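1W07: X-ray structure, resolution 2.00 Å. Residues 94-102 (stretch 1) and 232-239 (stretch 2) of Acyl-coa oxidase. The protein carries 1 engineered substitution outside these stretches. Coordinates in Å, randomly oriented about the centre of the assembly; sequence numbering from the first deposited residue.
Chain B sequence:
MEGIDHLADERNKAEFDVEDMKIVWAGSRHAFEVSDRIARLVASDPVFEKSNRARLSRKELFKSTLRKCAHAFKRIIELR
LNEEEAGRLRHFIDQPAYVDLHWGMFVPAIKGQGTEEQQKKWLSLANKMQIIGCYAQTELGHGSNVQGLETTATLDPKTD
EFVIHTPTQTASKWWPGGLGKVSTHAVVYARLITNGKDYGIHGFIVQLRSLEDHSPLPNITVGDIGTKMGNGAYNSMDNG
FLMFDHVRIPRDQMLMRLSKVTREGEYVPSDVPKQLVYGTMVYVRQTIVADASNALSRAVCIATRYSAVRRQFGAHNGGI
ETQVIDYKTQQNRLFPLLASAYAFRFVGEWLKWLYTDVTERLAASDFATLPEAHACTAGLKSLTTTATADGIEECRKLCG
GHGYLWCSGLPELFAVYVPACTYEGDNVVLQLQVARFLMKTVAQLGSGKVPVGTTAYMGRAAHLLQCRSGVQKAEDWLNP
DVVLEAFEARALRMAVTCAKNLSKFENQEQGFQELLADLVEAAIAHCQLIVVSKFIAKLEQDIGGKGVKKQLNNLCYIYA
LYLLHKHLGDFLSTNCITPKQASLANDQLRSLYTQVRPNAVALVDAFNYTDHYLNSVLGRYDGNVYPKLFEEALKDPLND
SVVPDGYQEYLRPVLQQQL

Stretch 1 94-102: DQPAYVDLH
Stretch 2 (232-239) GAYNSMDN

The contact is built around the methyl of Met237, which reaches stretch 1 by a folded side chain (chi1 t, chi2 p, chi3 p). Its CE lies 3.4 Å from Leu101 CD2 (Leu101 m, m), 4.2 Å from Pro96 CB and 3.3 Å from Ala97 O, so apolar carbon and a backbone carbonyl share one pocket. Pro96, at phi/psi -47/127 with a C-gamma exo pucker, points toward stretch 2 and covers a face of the Tyr234 ring. Its CB stands 4.2 Å from the ring centroid, 7° off the normal, a CH-pi contact; Tyr234 has chi1 -107°, between wells.

The backbones come nearest where Ala97 CA lies 4.7 Å from Met237 CA, and there the two chains run in roughly the same direction. Extended Ala97 (-157/162) leads into the helix, Asp100 N bonding Ala97 O at 2.8 Å; Asp100 (chi1 m) returns OD2 to Ala97 N at 3.0 Å. Across the contact, a turn with Met237 N bonded to Tyr234 O at 2.9 Å precedes extended Met237 (-90/135).

One direct hydrogen bond joins the stretches: Ser236 OG (chi1 p) donates to Pro96 O at 2.6 Å. CA-to-CB of Ser236 points toward stretch 1, so the short hydroxyl reaches the carbonyl directly. At the polar edge, a water accepts from Tyr98 N at 3.0 Å, giving that backbone NH an acceptor, and donates to Asp238 OD2 at 2.7 Å and Ser236 O at 3.3 Å, with Asp238 chi1 at p.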

# COMPACT_ATOMS: atom_id res chain seq x y z
N ASP B 94 -7.15 -18.30 -10.89
CA ASP B 94 -6.54 -17.14 -10.26
C ASP B 94 -5.02 -17.01 -10.42
O ASP B 94 -4.29 -16.82 -9.45
CB ASP B 94 -6.90 -17.19 -8.78
CG ASP B 94 -6.61 -15.90 -8.05
OD1 ASP B 94 -6.23 -15.98 -6.87
OD2 ASP B 94 -6.79 -14.82 -8.65
N GLN B 95 -4.54 -17.11 -11.66
CA GLN B 95 -3.10 -17.00 -11.86
C GLN B 95 -2.76 -16.26 -13.14
O GLN B 95 -2.95 -16.77 -14.24
CB GLN B 95 -2.47 -18.40 -11.85
CG GLN B 95 -0.94 -18.38 -11.87
CD GLN B 95 -0.33 -19.56 -11.12
OE1 GLN B 95 -0.77 -19.90 -10.02
NE2 GLN B 95 0.70 -20.17 -11.70
N PRO B 96 -2.26 -15.02 -13.00
CA PRO B 96 -1.88 -14.19 -14.15
C PRO B 96 -1.05 -15.01 -15.14
O PRO B 96 -0.04 -15.61 -14.76
CB PRO B 96 -1.08 -13.07 -13.50
CG PRO B 96 -1.80 -12.90 -12.18
CD PRO B 96 -1.98 -14.32 -11.73
N ALA B 97 -1.47 -15.03 -16.40
CA ALA B 97 -0.79 -15.82 -17.41
C ALA B 97 -1.06 -15.27 -18.80
O ALA B 97 -2.01 -14.51 -19.02
CB ALA B 97 -1.26 -17.28 -17.33
N TYR B 98 -0.22 -15.66 -19.75
CA TYR B 98 -0.32 -15.20 -21.13
C TYR B 98 -1.72 -15.34 -21.70
O TYR B 98 -2.14 -14.54 -22.53
CB TYR B 98 0.67 -15.97 -22.01
CG TYR B 98 0.30 -17.41 -22.21
CD1 TYR B 98 -0.49 -17.80 -23.29
CD2 TYR B 98 0.75 -18.39 -21.33
CE1 TYR B 98 -0.82 -19.14 -23.49
CE2 TYR B 98 0.43 -19.73 -21.52
CZ TYR B 98 -0.35 -20.10 -22.60
OH TYR B 98 -0.64 -21.43 -22.79
N VAL B 99 -2.42 -16.37 -21.25
CA VAL B 99 -3.77 -16.64 -21.71
C VAL B 99 -4.68 -15.42 -21.51
O VAL B 99 -5.58 -15.18 -22.31
CB VAL B 99 -4.38 -17.86 -20.97
CG1 VAL B 99 -5.84 -18.00 -21.32
CG2 VAL B 99 -3.63 -19.13 -21.36
N ASP B 100 -4.46 -14.66 -20.44
CA ASP B 100 -5.30 -13.51 -20.18
C ASP B 100 -5.19 -12.46 -21.28
O ASP B 100 -6.19 -11.84 -21.65
CB ASP B 100 -4.95 -12.87 -18.82
CG ASP B 100 -4.94 -13.87 -17.68
OD1 ASP B 100 -5.75 -14.82 -17.69
OD2 ASP B 100 -4.13 -13.69 -16.74
N LEU B 101 -3.98 -12.26 -21.79
CA LEU B 101 -3.77 -11.26 -22.83
C LEU B 101 -4.21 -11.77 -24.20
O LEU B 101 -4.69 -10.99 -25.02
CB LEU B 101 -2.31 -10.83 -22.88
CG LEU B 101 -1.84 -9.82 -21.82
CD1 LEU B 101 -2.71 -8.58 -21.87
CD2 LEU B 101 -1.90 -10.44 -20.43
N HIS B 102 -4.04 -13.06 -24.43
CA HIS B 102 -4.45 -13.67 -25.69
C HIS B 102 -5.95 -13.44 -25.90
O HIS B 102 -6.37 -12.93 -26.94
CB HIS B 102 -4.17 -15.16 -25.64
CG HIS B 102 -4.59 -15.89 -26.88
ND1 HIS B 102 -3.88 -15.81 -28.06
CD2 HIS B 102 -5.66 -16.68 -27.13
CE1 HIS B 102 -4.49 -16.54 -28.98
NE2 HIS B 102 -5.57 -17.08 -28.45
N GLY B 232 5.03 -14.35 -5.97
CA GLY B 232 3.99 -14.95 -6.79
C GLY B 232 3.38 -13.81 -7.59
O GLY B 232 4.06 -13.17 -8.39
N ALA B 233 2.09 -13.57 -7.38
CA ALA B 233 1.37 -12.50 -8.05
C ALA B 233 1.55 -12.48 -9.57
O ALA B 233 1.25 -13.46 -10.25
CB ALA B 233 1.79 -11.14 -7.43
N TYR B 234 2.02 -11.36 -10.11
CA TYR B 234 2.20 -11.25 -11.56
C TYR B 234 3.49 -11.89 -12.05
O TYR B 234 3.79 -11.84 -13.24
CB TYR B 234 2.18 -9.77 -11.99
CG TYR B 234 0.93 -9.33 -12.71
CD1 TYR B 234 -0.23 -8.98 -12.00
CD2 TYR B 234 0.89 -9.27 -14.10
CE1 TYR B 234 -1.38 -8.58 -12.67
CE2 TYR B 234 -0.27 -8.87 -14.78
CZ TYR B 234 -1.40 -8.53 -14.05
OH TYR B 234 -2.54 -8.12 -14.69
N ASN B 235 4.25 -12.51 -11.15
CA ASN B 235 5.49 -13.11 -11.58
C ASN B 235 5.30 -14.40 -12.37
O ASN B 235 6.26 -14.96 -12.91
CB ASN B 235 6.42 -13.28 -10.39
CG ASN B 235 7.04 -11.96 -9.97
OD1 ASN B 235 7.72 -11.31 -10.77
ND2 ASN B 235 6.78 -11.55 -8.74
N SER B 236 4.06 -14.85 -12.47
CA SER B 236 3.73 -16.04 -13.25
C SER B 236 3.51 -15.55 -14.69
O SER B 236 3.45 -16.35 -15.63
CB SER B 236 2.45 -16.68 -12.74
OG SER B 236 1.41 -15.73 -12.64
N MET B 237 3.37 -14.23 -14.85
CA MET B 237 3.16 -13.61 -16.15
C MET B 237 4.50 -13.27 -16.77
O MET B 237 5.39 -12.74 -16.09
CB MET B 237 2.32 -12.33 -16.00
CG MET B 237 2.06 -11.54 -17.31
SD MET B 237 0.81 -12.32 -18.38
CE MET B 237 -0.74 -11.90 -17.54
N ASP B 238 4.66 -13.58 -18.05
CA ASP B 238 5.90 -13.26 -18.73
C ASP B 238 5.79 -11.91 -19.44
O ASP B 238 5.59 -11.85 -20.65
CB ASP B 238 6.27 -14.35 -19.74
CG ASP B 238 5.15 -14.67 -20.71
OD1 ASP B 238 5.44 -14.82 -21.91
OD2 ASP B 238 3.99 -14.78 -20.26
N ASN B 239 5.89 -10.82 -18.67
CA ASN B 239 5.84 -9.49 -19.25
C ASN B 239 7.18 -9.31 -19.94
O ASN B 239 8.23 -9.60 -19.36
CB ASN B 239 5.63 -8.42 -18.18
CG ASN B 239 4.27 -8.53 -17.52
OD1 ASN B 239 4.13 -9.10 -16.44
ND2 ASN B 239 3.24 -8.00 -18.19
O HOH W 1 2.51 -16.43 -18.75